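Long-range contacts in amino acid adenylation domain-containing protein (Bacillus stratosphericus LAMA 585, PDB 6ULY), which probably selects a branched-chain alpha-keto acid and activates it as the acyl adenylate for nonribosomal depsipeptide synthesis: residues 72-77 with 124-129; 356-361 with 378-383; 471-476 with 486-491. All coordinates share one frame; numbering follows the deposited sequence.

Contact 1: 72-77 with 124-129; sequences FFQFSS and PLILTD. With SO4 (sulfate ion), chain D.
Phe72 and Phe73 pair in parallel with Ile126 and Leu127. Three main-chain bonds tie these strands: Phe72 N to Leu125 O (2.9 Å), Leu127 N to Phe72 O (2.7 Å) and Gln74 N to Leu127 O (2.8 Å). Past the strand ends a carboxylate takes over. Asp129 OD2 accepts from Ser76 N (2.5 Å), Ser77 N (2.6 Å) and Ser76 OG (2.8 Å); Ser76 N comes nearly along the C-O axis, Ser77 N from the syn side and the hydroxyl from the anti side, these last two somewhat out of the carboxylate plane. Three donors on one oxygen fix the rotation of the carboxylate and hold the turn before helix 78-91. Asp129 OD1 is buried without a polar partner in the model. Ser77 is the N-cap of that helix, its OG bonded to Ala80 N and to a sulfate ion that also meets the amides of Asn78 and His79 and the side chain of Arg245.

The strands belong to the seven-stranded mixed sheet of the AMP-binding fold, an alpha/beta layer with helix 78-91 over the face of Phe73 and Leu127 and helix 109-120 over that of Phe72 and Gln74.

Among the ring contacts, Phe75 lies across the backbone of 127-128. Its CG lies beside the backbone N (chi1 -72°), and the ring's face receives Thr128 CA in a CH-pi contact, 4.1 Å from the centroid, with Leu127 O over the same face, both offset toward the rim. At the ring edge CD1 is 3.2 Å from Asp129 OD1, the carboxylate turned 59° from the ring plane. On the other side of the sheet Phe72 CB packs on Ile126 CG1 and Pro124 CG. Gln74 lies side by side with Ile126, while its amide bonds to Phe73 O, Ser99 O and Tyr104.

Contact 2: 356-361 with 378-383; sequences LTFEET and VSFTEL
Leu356 and Phe358 pair with Phe380 and Val378 in a two-stranded antiparallel ribbon, each pair joined by two backbone bonds; the Leu356 pair closes with Phe380 N to Leu356 O at 2.7 Å. One face of this ribbon leans on strands 438-447 and 450-456. On that face Phe358 and Phe380 sit diagonally across the strands. Both hold CG beside the backbone N (chi1 -55° and -59°). The rings meet at their edges, Phe358 CD2 to Phe380 CD2 at 4.1 Å, with the side chains crossing at about a right angle. Phe358 also meets the Phe445 ring steeply. Glu382 is extended beyond CG and passes at about a right angle to Leu356, its CG 3.5 Å from Leu356 CD1, while OE2 forms a salt bridge with Arg450. At the far end the poorly ordered Glu360 lays CG against Val378 CG1 at 3.6 Å. The other face carries the non-hydrogen-bonded pair Thr357 and Ser379, whose hydroxyls are hydrogen-bonded; the modelled 2.4 Å from Thr357 OG1 to Ser379 OG is doubtfully short.

Contact 3: 471-476 with 486-491; sequences YEIEAI and SFVAAC
Helix 471-476 runs roughly against strand 486-491, their directions 141° apart and their axes 7.7 Å apart at closest, with the backbones nearest where Glu474 CA and Ser486 CA lie 5.5 Å from each other. Glu474 carries most of the contact. Its CG stands beside the backbone N and the chain runs on extended (chi2 166°), which carries CD out toward the strand. There OE2 receives Val488 N in a long, weak but nearly straight hydrogen bond of 3.3 Å, and it also lies 3.6 Å from Phe487 CA. The aliphatic part of the same side chain is used as well: CG packs obliquely against Val488 CG1 at 3.9 Å. Ser486 answers from the strand. Its OG, held between the backbone N and the carbonyl carbon (chi1 59°), sits 3.3 Å from Glu474 CB and makes a weak hydrogen bond of 3.2 Å to the carbonyl oxygen Glu474 O. Beside these polar contacts lies an apolar one, Ile473 CG2 against Val488 CG2 at 3.9 Å, the two side chains crossing at about a right angle. Leu505 of the adjacent strand touches both, and Met532 reaches Ile473 from helix 514-532. Phe487 points away from the helix and meets the ring of Trp564, while farther along Cys491 forms a disulfide with Cys491 of the second subunit. A helix laid over a small three-stranded sheet in this way is consistent with the compact alpha/beta C-terminal subdomain of the ANL adenylating enzymes.

Overall arrangement
Contact 1 stands apart: its centre is 43 Å from that of contact 2 and 44 Å from that of contact 3, on the opposite side of the chain's centre. Contacts 2 and 3 are neighbours, centres 17 Å apart, and touch where Tyr471 CE1 comes within 3.0 Å of Glu360 O, so that the Tyr471 ring of the helix packs on the backbone just past strand 356-359. Contact 2 is also tied to the ligand site: Leu383 lines the adenylate pocket, and the Phe380 side chain lies about 9 Å from the adenylate. Contact 3 probably belongs to the small C-terminal subdomain, which in ANL enzymes reorients during the catalytic cycle; its meeting with contact 2 would therefore be an interface between subdomains.

Contact 1: 72-77 with 124-129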
# COMPACT_ATOMS: atom_id res chain seq x y z
N PHE A 72 15.90 6.35 -17.92
CA PHE A 72 15.87 6.40 -16.47
C PHE A 72 16.88 7.44 -15.98
O PHE A 72 18.09 7.23 -16.10
CB PHE A 72 16.18 5.02 -15.90
CG PHE A 72 15.63 4.79 -14.52
CD1 PHE A 72 14.40 4.17 -14.35
CD2 PHE A 72 16.34 5.18 -13.40
CE1 PHE A 72 13.89 3.95 -13.09
CE2 PHE A 72 15.83 4.96 -12.13
CZ PHE A 72 14.61 4.35 -11.98
N PHE A 73 16.37 8.54 -15.44
CA PHE A 73 17.24 9.63 -14.99
C PHE A 73 17.74 9.37 -13.57
O PHE A 73 16.95 9.07 -12.67
CB PHE A 73 16.49 10.96 -15.04
CG PHE A 73 16.39 11.56 -16.42
CD1 PHE A 73 16.50 10.77 -17.55
CD2 PHE A 73 16.18 12.92 -16.57
CE1 PHE A 73 16.41 11.32 -18.81
CE2 PHE A 73 16.09 13.48 -17.83
CZ PHE A 73 16.21 12.69 -18.95
N GLN A 74 19.05 9.52 -13.38
CA GLN A 74 19.70 9.39 -12.07
C GLN A 74 20.79 10.47 -12.02
O GLN A 74 21.95 10.21 -12.35
CB GLN A 74 20.27 7.99 -11.86
CG GLN A 74 19.21 6.95 -11.54
CD GLN A 74 18.65 7.11 -10.14
OE1 GLN A 74 19.14 6.49 -9.20
NE2 GLN A 74 17.63 7.94 -10.00
N PHE A 75 20.40 11.67 -11.61
CA PHE A 75 21.25 12.85 -11.71
C PHE A 75 21.47 13.48 -10.35
O PHE A 75 20.58 13.48 -9.49
CB PHE A 75 20.65 13.89 -12.66
CG PHE A 75 20.72 13.50 -14.10
CD1 PHE A 75 21.91 13.59 -14.80
CD2 PHE A 75 19.60 13.02 -14.76
CE1 PHE A 75 21.98 13.23 -16.13
CE2 PHE A 75 19.66 12.65 -16.09
CZ PHE A 75 20.85 12.75 -16.77
N SER A 76 22.68 14.01 -10.17
CA SER A 76 22.98 14.97 -9.11
C SER A 76 23.18 16.38 -9.64
O SER A 76 23.07 17.33 -8.86
CB SER A 76 24.25 14.54 -8.35
OG SER A 76 25.37 14.48 -9.22
N SER A 77 23.44 16.54 -10.93
CA SER A 77 23.70 17.84 -11.54
C SER A 77 22.44 18.35 -12.22
O SER A 77 21.89 17.67 -13.10
CB SER A 77 24.85 17.75 -12.54
OG SER A 77 24.78 18.83 -13.45
N PRO A 124 15.33 0.14 -18.93
CA PRO A 124 15.74 1.27 -19.76
C PRO A 124 17.15 1.72 -19.44
O PRO A 124 17.68 1.50 -18.35
CB PRO A 124 14.73 2.36 -19.40
CG PRO A 124 14.34 2.04 -17.99
CD PRO A 124 14.39 0.54 -17.87
N LEU A 125 17.77 2.36 -20.43
CA LEU A 125 19.06 2.98 -20.21
C LEU A 125 18.97 3.94 -19.04
O LEU A 125 18.05 4.77 -18.98
CB LEU A 125 19.53 3.71 -21.47
CG LEU A 125 20.74 4.64 -21.31
CD1 LEU A 125 22.00 3.84 -21.02
CD2 LEU A 125 20.93 5.51 -22.54
N ILE A 126 19.92 3.84 -18.12
CA ILE A 126 20.02 4.79 -17.02
C ILE A 126 20.98 5.90 -17.44
O ILE A 126 22.11 5.63 -17.87
CB ILE A 126 20.48 4.11 -15.73
CG1 ILE A 126 19.51 2.98 -15.34
CG2 ILE A 126 20.59 5.14 -14.61
CD1 ILE A 126 19.95 2.16 -14.14
N LEU A 127 20.52 7.14 -17.33
CA LEU A 127 21.28 8.32 -17.69
C LEU A 127 21.60 9.08 -16.41
O LEU A 127 20.71 9.30 -15.58
CB LEU A 127 20.47 9.20 -18.65
CG LEU A 127 21.20 9.97 -19.73
CD1 LEU A 127 22.07 9.05 -20.57
CD2 LEU A 127 20.18 10.69 -20.59
N THR A 128 22.86 9.47 -16.25
CA THR A 128 23.33 9.99 -14.97
C THR A 128 24.49 10.94 -15.20
O THR A 128 24.78 11.34 -16.33
CB THR A 128 23.72 8.83 -14.03
OG1 THR A 128 24.39 9.35 -12.88
CG2 THR A 128 24.62 7.84 -14.75
N ASP A 129 25.15 11.31 -14.10
CA ASP A 129 26.30 12.20 -14.08
C ASP A 129 27.60 11.43 -14.02
O ASP A 129 27.64 10.25 -13.65
CB ASP A 129 26.23 13.12 -12.86
CG ASP A 129 25.10 14.09 -12.93
OD1 ASP A 129 24.81 14.56 -14.04
OD2 ASP A 129 24.50 14.37 -11.87
S SO4 D . 24.87 21.77 -11.50
O1 SO4 D . 25.62 20.60 -11.89
O2 SO4 D . 23.92 21.44 -10.46
O3 SO4 D . 24.16 22.28 -12.64
O4 SO4 D . 25.74 22.78 -11.01

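Contact 2: 356-361 with 378-383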
# COMPACT_ATOMS: atom_id res chain seq x y z
N LEU A 356 -8.51 30.35 7.43
CA LEU A 356 -9.84 30.07 7.96
C LEU A 356 -9.72 29.33 9.28
O LEU A 356 -8.96 28.37 9.39
CB LEU A 356 -10.66 29.24 6.97
CG LEU A 356 -10.93 29.89 5.62
CD1 LEU A 356 -11.50 28.88 4.64
CD2 LEU A 356 -11.89 31.07 5.78
N THR A 357 -10.49 29.78 10.27
CA THR A 357 -10.51 29.16 11.59
C THR A 357 -11.93 28.72 11.92
O THR A 357 -12.88 29.47 11.69
CB THR A 357 -9.98 30.11 12.67
OG1 THR A 357 -8.57 30.27 12.52
CG2 THR A 357 -10.29 29.59 14.06
N PHE A 358 -12.06 27.51 12.44
CA PHE A 358 -13.36 26.92 12.73
C PHE A 358 -13.33 26.25 14.09
O PHE A 358 -12.27 25.95 14.64
CB PHE A 358 -13.77 25.89 11.67
CG PHE A 358 -13.76 26.42 10.27
CD1 PHE A 358 -14.82 27.18 9.79
CD2 PHE A 358 -12.71 26.13 9.41
CE1 PHE A 358 -14.82 27.65 8.49
CE2 PHE A 358 -12.71 26.60 8.11
CZ PHE A 358 -13.77 27.37 7.65
N GLU A 359 -14.53 25.99 14.61
CA GLU A 359 -14.65 25.22 15.84
C GLU A 359 -14.26 23.77 15.59
O GLU A 359 -14.60 23.19 14.55
CB GLU A 359 -16.08 25.29 16.37
CG GLU A 359 -16.20 25.26 17.89
CD GLU A 359 -15.82 26.58 18.54
OE1 GLU A 359 -15.81 27.61 17.83
OE2 GLU A 359 -15.54 26.58 19.75
N GLU A 360 -13.52 23.18 16.53
CA GLU A 360 -13.16 21.77 16.41
C GLU A 360 -14.40 20.88 16.43
O GLU A 360 -14.39 19.79 15.85
CB GLU A 360 -12.21 21.37 17.54
CG GLU A 360 -10.75 21.70 17.27
CD GLU A 360 -9.82 21.23 18.38
OE1 GLU A 360 -8.65 20.91 18.08
OE2 GLU A 360 -10.26 21.17 19.55
N THR A 361 -15.47 21.33 17.08
CA THR A 361 -16.68 20.51 17.17
C THR A 361 -17.35 20.35 15.81
O THR A 361 -18.00 19.33 15.57
CB THR A 361 -17.65 21.14 18.16
OG1 THR A 361 -17.08 21.13 19.48
CG2 THR A 361 -18.98 20.38 18.17
N VAL A 378 -9.36 25.23 15.07
CA VAL A 378 -8.36 24.83 14.09
C VAL A 378 -8.28 25.91 13.03
O VAL A 378 -9.30 26.47 12.63
CB VAL A 378 -8.68 23.46 13.45
CG1 VAL A 378 -8.63 22.36 14.50
CG2 VAL A 378 -10.05 23.50 12.79
N SER A 379 -7.06 26.19 12.57
CA SER A 379 -6.82 27.19 11.54
C SER A 379 -6.22 26.51 10.31
O SER A 379 -5.22 25.79 10.42
CB SER A 379 -5.87 28.28 12.04
OG SER A 379 -6.51 29.09 13.01
N PHE A 380 -6.84 26.73 9.16
CA PHE A 380 -6.38 26.18 7.90
C PHE A 380 -5.98 27.31 6.95
O PHE A 380 -6.57 28.39 6.97
CB PHE A 380 -7.46 25.32 7.23
CG PHE A 380 -7.91 24.16 8.08
CD1 PHE A 380 -7.10 23.06 8.25
CD2 PHE A 380 -9.16 24.17 8.67
CE1 PHE A 380 -7.52 21.98 9.02
CE2 PHE A 380 -9.58 23.10 9.44
CZ PHE A 380 -8.76 22.01 9.61
N THR A 381 -4.98 27.04 6.12
CA THR A 381 -4.54 27.98 5.11
C THR A 381 -5.30 27.70 3.81
O THR A 381 -5.21 26.60 3.26
CB THR A 381 -3.04 27.86 4.87
OG1 THR A 381 -2.34 28.08 6.10
CG2 THR A 381 -2.59 28.88 3.82
N GLU A 382 -6.05 28.70 3.34
CA GLU A 382 -6.72 28.57 2.05
C GLU A 382 -5.68 28.39 0.95
O GLU A 382 -4.62 29.02 0.95
CB GLU A 382 -7.57 29.81 1.77
CG GLU A 382 -8.78 29.96 2.68
CD GLU A 382 -9.68 31.12 2.28
OE1 GLU A 382 -9.41 32.26 2.69
OE2 GLU A 382 -10.65 30.88 1.53
N LEU A 383 -6.00 27.51 -0.00
CA LEU A 383 -5.11 27.23 -1.12
C LEU A 383 -5.61 27.84 -2.42
O LEU A 383 -4.94 27.70 -3.45
CB LEU A 383 -4.92 25.72 -1.27
CG LEU A 383 -4.39 25.03 0.00
CD1 LEU A 383 -4.12 23.56 -0.24
CD2 LEU A 383 -3.14 25.72 0.54

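Contact 3: 471-476 with 486-491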
# COMPACT_ATOMS: atom_id res chain seq x y z
N TYR A 471 -9.05 15.48 16.92
CA TYR A 471 -9.40 16.67 17.75
C TYR A 471 -10.16 16.21 19.01
O TYR A 471 -9.98 16.82 20.08
CB TYR A 471 -10.22 17.70 16.97
CG TYR A 471 -11.67 17.34 16.76
CD1 TYR A 471 -12.64 17.68 17.70
CD2 TYR A 471 -12.08 16.67 15.62
CE1 TYR A 471 -13.97 17.35 17.51
CE2 TYR A 471 -13.41 16.34 15.41
CZ TYR A 471 -14.36 16.68 16.36
OH TYR A 471 -15.67 16.36 16.16
N GLU A 472 -11.01 15.20 18.86
CA GLU A 472 -11.88 14.68 19.94
C GLU A 472 -11.03 13.87 20.93
O GLU A 472 -11.23 14.02 22.15
CB GLU A 472 -12.98 13.84 19.30
CG GLU A 472 -14.21 13.65 20.16
CD GLU A 472 -15.33 12.96 19.41
OE1 GLU A 472 -15.28 12.94 18.16
OE2 GLU A 472 -16.25 12.44 20.07
N ILE A 473 -10.11 13.04 20.41
CA ILE A 473 -9.18 12.22 21.24
C ILE A 473 -8.33 13.15 22.09
O ILE A 473 -8.21 12.91 23.30
CB ILE A 473 -8.30 11.31 20.35
CG1 ILE A 473 -9.16 10.30 19.58
CG2 ILE A 473 -7.22 10.62 21.19
CD1 ILE A 473 -8.40 9.49 18.55
N GLU A 474 -7.76 14.19 21.48
CA GLU A 474 -6.90 15.17 22.19
C GLU A 474 -7.69 15.89 23.29
O GLU A 474 -7.20 15.97 24.42
CB GLU A 474 -6.29 16.15 21.20
CG GLU A 474 -5.27 15.51 20.27
CD GLU A 474 -4.92 16.38 19.08
OE1 GLU A 474 -5.56 17.45 18.94
OE2 GLU A 474 -4.03 15.99 18.30
N ALA A 475 -8.88 16.40 22.98
CA ALA A 475 -9.74 17.07 23.99
C ALA A 475 -9.92 16.14 25.20
O ALA A 475 -9.73 16.61 26.33
CB ALA A 475 -11.06 17.48 23.39
N ILE A 476 -10.27 14.87 24.97
CA ILE A 476 -10.54 13.91 26.08
C ILE A 476 -9.24 13.66 26.85
O ILE A 476 -9.29 13.64 28.09
CB ILE A 476 -11.17 12.61 25.57
CG1 ILE A 476 -12.65 12.84 25.22
CG2 ILE A 476 -11.00 11.48 26.59
CD1 ILE A 476 -13.13 12.02 24.05
N SER A 486 -1.70 17.60 24.20
CA SER A 486 -1.69 16.23 23.63
C SER A 486 -1.62 16.30 22.10
O SER A 486 -2.02 17.31 21.51
CB SER A 486 -2.91 15.46 24.09
OG SER A 486 -4.10 16.12 23.69
N PHE A 487 -1.12 15.23 21.50
CA PHE A 487 -1.05 15.07 20.02
C PHE A 487 -1.21 13.58 19.73
O PHE A 487 -0.39 12.77 20.19
CB PHE A 487 0.24 15.67 19.47
CG PHE A 487 0.41 15.63 17.97
CD1 PHE A 487 -0.18 16.59 17.15
CD2 PHE A 487 1.18 14.64 17.37
CE1 PHE A 487 -0.01 16.55 15.77
CE2 PHE A 487 1.34 14.60 15.99
CZ PHE A 487 0.74 15.55 15.19
N VAL A 488 -2.26 13.23 18.98
CA VAL A 488 -2.54 11.83 18.59
C VAL A 488 -2.16 11.63 17.10
O VAL A 488 -2.49 12.48 16.27
CB VAL A 488 -4.01 11.47 18.88
CG1 VAL A 488 -4.99 12.32 18.07
CG2 VAL A 488 -4.28 9.98 18.66
N ALA A 489 -1.42 10.57 16.79
CA ALA A 489 -1.26 10.04 15.42
C ALA A 489 -1.75 8.60 15.43
O ALA A 489 -1.41 7.87 16.38
CB ALA A 489 0.18 10.15 14.96
N ALA A 490 -2.57 8.20 14.46
CA ALA A 490 -2.96 6.78 14.30
C ALA A 490 -1.69 6.01 13.94
O ALA A 490 -0.65 6.68 13.64
CB ALA A 490 -4.04 6.63 13.26
N CYS A 491 -1.69 4.68 14.00
CA CYS A 491 -0.48 3.86 13.71
C CYS A 491 -0.82 2.39 13.39
O CYS A 491 -1.14 1.65 14.34
CB CYS A 491 0.47 3.86 14.90
SG CYS A 491 2.18 4.29 14.47